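Laminin subunit ALPHA-1 (Mus musculus, PDB 2JD4) is a laminin-111 chain of basement membranes whose LG4-5 domain pair, studied here, carries cell-surface anchorage sites and binds divalent metal ions. Local coordinates at residues 255-260 against 278-283. The protein carries 4 engineered substitutions. Sequence-based numbering, arbitrary orientation.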
loop_
_atom_site.group_PDB
_atom_site.type_symbol
_atom_site.label_atom_id
_atom_site.label_comp_id
_atom_site.label_asym_id
_atom_site.label_seq_id
_atom_site.Cartn_x
_atom_site.Cartn_y
_atom_site.Cartn_z
ATOM N N GLY A 255 5.649 -7.839 -25.206
ATOM C CA GLY A 255 6.690 -8.563 -24.499
ATOM C C GLY A 255 7.988 -7.820 -24.252
ATOM O O GLY A 255 8.893 -8.354 -23.614
ATOM N N LYS A 256 8.097 -6.593 -24.750
ATOM C CA LYS A 256 9.310 -5.803 -24.546
ATOM C C LYS A 256 9.043 -4.610 -23.636
ATOM O O LYS A 256 7.919 -4.125 -23.553
ATOM C CB LYS A 256 9.843 -5.299 -25.891
ATOM C CG LYS A 256 10.400 -6.395 -26.786
ATOM C CD LYS A 256 9.987 -6.199 -28.234
ATOM C CE LYS A 256 10.406 -4.843 -28.769
ATOM N NZ LYS A 256 10.002 -4.685 -30.195
ATOM N N VAL A 257 10.084 -4.143 -22.954
ATOM C CA VAL A 257 9.956 -2.992 -22.076
ATOM C C VAL A 257 10.572 -1.779 -22.771
ATOM O O VAL A 257 11.704 -1.846 -23.265
ATOM C CB VAL A 257 10.666 -3.232 -20.726
ATOM C CG1 VAL A 257 10.585 -1.983 -19.859
ATOM C CG2 VAL A 257 10.016 -4.403 -20.003
ATOM N N LEU A 258 9.817 -0.683 -22.815
ATOM C CA LEU A 258 10.271 0.549 -23.447
ATOM C C LEU A 258 10.314 1.697 -22.445
ATOM O O LEU A 258 9.397 1.867 -21.633
ATOM C CB LEU A 258 9.338 0.934 -24.596
ATOM C CG LEU A 258 8.982 -0.143 -25.619
ATOM C CD1 LEU A 258 8.051 0.444 -26.678
ATOM C CD2 LEU A 258 10.250 -0.689 -26.259
ATOM N N PHE A 259 11.389 2.474 -22.515
ATOM C CA PHE A 259 11.597 3.629 -21.652
ATOM C C PHE A 259 11.779 4.827 -22.588
ATOM O O PHE A 259 12.825 4.965 -23.221
ATOM C CB PHE A 259 12.849 3.402 -20.793
ATOM C CG PHE A 259 13.225 4.566 -19.913
ATOM C CD1 PHE A 259 12.256 5.374 -19.333
ATOM C CD2 PHE A 259 14.561 4.809 -19.612
ATOM C CE1 PHE A 259 12.608 6.405 -18.466
ATOM C CE2 PHE A 259 14.930 5.837 -18.744
ATOM C CZ PHE A 259 13.952 6.637 -18.168
ATOM N N HIS A 260 10.747 5.665 -22.693
ATOM C CA HIS A 260 10.782 6.843 -23.562
ATOM C C HIS A 260 11.051 8.105 -22.767
ATOM O O HIS A 260 10.593 8.251 -21.636
ATOM C CB HIS A 260 9.444 7.042 -24.278
ATOM C CG HIS A 260 8.935 5.828 -24.985
ATOM N ND1 HIS A 260 9.545 5.306 -26.105
ATOM C CD2 HIS A 260 7.858 5.044 -24.740
ATOM C CE1 HIS A 260 8.866 4.250 -26.519
ATOM N NE2 HIS A 260 7.838 4.070 -25.707
ATOM N N ARG A 278 7.662 -14.619 -24.488
ATOM C CA ARG A 278 6.833 -14.763 -23.296
ATOM C C ARG A 278 7.619 -14.734 -21.985
ATOM O O ARG A 278 7.053 -14.942 -20.912
ATOM C CB ARG A 278 6.030 -16.062 -23.396
ATOM C CG ARG A 278 6.876 -17.283 -23.722
ATOM C CD ARG A 278 7.634 -17.797 -22.511
ATOM N NE ARG A 278 8.698 -18.725 -22.881
ATOM C CZ ARG A 278 8.521 -19.830 -23.601
ATOM N NH1 ARG A 278 7.312 -20.158 -24.038
ATOM N NH2 ARG A 278 9.556 -20.609 -23.884
ATOM N N ALA A 279 8.916 -14.461 -22.073
ATOM C CA ALA A 279 9.772 -14.429 -20.892
ATOM C C ALA A 279 9.252 -13.551 -19.758
ATOM O O ALA A 279 9.244 -13.966 -18.597
ATOM C CB ALA A 279 11.174 -13.983 -21.282
ATOM N N LEU A 280 8.812 -12.341 -20.089
ATOM C CA LEU A 280 8.326 -11.411 -19.072
ATOM C C LEU A 280 6.905 -11.652 -18.565
ATOM O O LEU A 280 6.548 -11.172 -17.488
ATOM C CB LEU A 280 8.460 -9.968 -19.577
ATOM C CG LEU A 280 9.891 -9.487 -19.846
ATOM C CD1 LEU A 280 9.869 -8.032 -20.294
ATOM C CD2 LEU A 280 10.734 -9.634 -18.589
ATOM N N CYS A 281 6.090 -12.381 -19.321
ATOM C CA CYS A 281 4.726 -12.647 -18.873
ATOM C C CYS A 281 4.622 -14.049 -18.278
ATOM O O CYS A 281 3.606 -14.734 -18.426
ATOM C CB CYS A 281 3.730 -12.465 -20.030
ATOM S SG CYS A 281 3.855 -13.634 -21.423
ATOM N N ASP A 282 5.683 -14.458 -17.584
ATOM C CA ASP A 282 5.738 -15.775 -16.960
ATOM C C ASP A 282 5.111 -15.826 -15.567
ATOM O O ASP A 282 5.102 -16.874 -14.918
ATOM C CB ASP A 282 7.192 -16.278 -16.911
ATOM C CG ASP A 282 8.106 -15.398 -16.057
ATOM O OD1 ASP A 282 7.702 -14.278 -15.672
ATOM O OD2 ASP A 282 9.248 -15.833 -15.785
ATOM N N GLY A 283 4.584 -14.698 -15.104
ATOM C CA GLY A 283 3.948 -14.674 -13.794
ATOM C C GLY A 283 4.900 -14.575 -12.615
ATOM O O GLY A 283 4.474 -14.597 -11.458
HETATM O O HOH W 1 8.536 -11.027 -22.607
#
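A bound water bridges Gly255 and Leu280: it donates to the carbonyl oxygen at 2.9 Å, Gly255 O to water O. The same water accepts from the backbone of 278-283, with Leu280 N to water O also at 2.9 Å; since no direct hydrogen bond joins the two segments, this one molecule carries their polar link, and it satisfies the N-H of a buried residue. The CD1 methyl of Leu280 packs against the carbonyl oxygen as well, 3.5 Å from Gly255 O. The backbones themselves stay apart, Gly255 CA to Arg278 CA being the nearest CA pair at 6.3 Å.

The apolar half of the contact is a single methyl pair: Leu280 CD1 meets Val257 CG2 at 3.6 Å, and the two side chains cross at roughly a right angle. Leu280 has CG anti to its own carbonyl carbon (chi1 -63°) and a fully extended chi2 of -178°, which carries CD1 outward until it touches both the glycine carbonyl and the valine. On the valine, CG2 lies beside the backbone N and is the branch that is met. Gly255 sits in the turn joining antiparallel strands 247-253 and 256-262; at its phi of 83°, with psi near zero, a CB would be jammed against the carbonyl O of the preceding residue. Only 110 Å² is buried in total, yet all three touching residues are buried in the fold.

Within the second laminin G domain, a beta sandwich, the contact joins the turn at the start of strand 256-262 to the loop between strands 267-272 and 286-293. Cys281 ties that loop by a disulfide to Cys9 of the N-terminal segment, while Val257 packs on Leu288 and Leu299, and Leu280 on His286, bringing in strands 286-293 and 296-301.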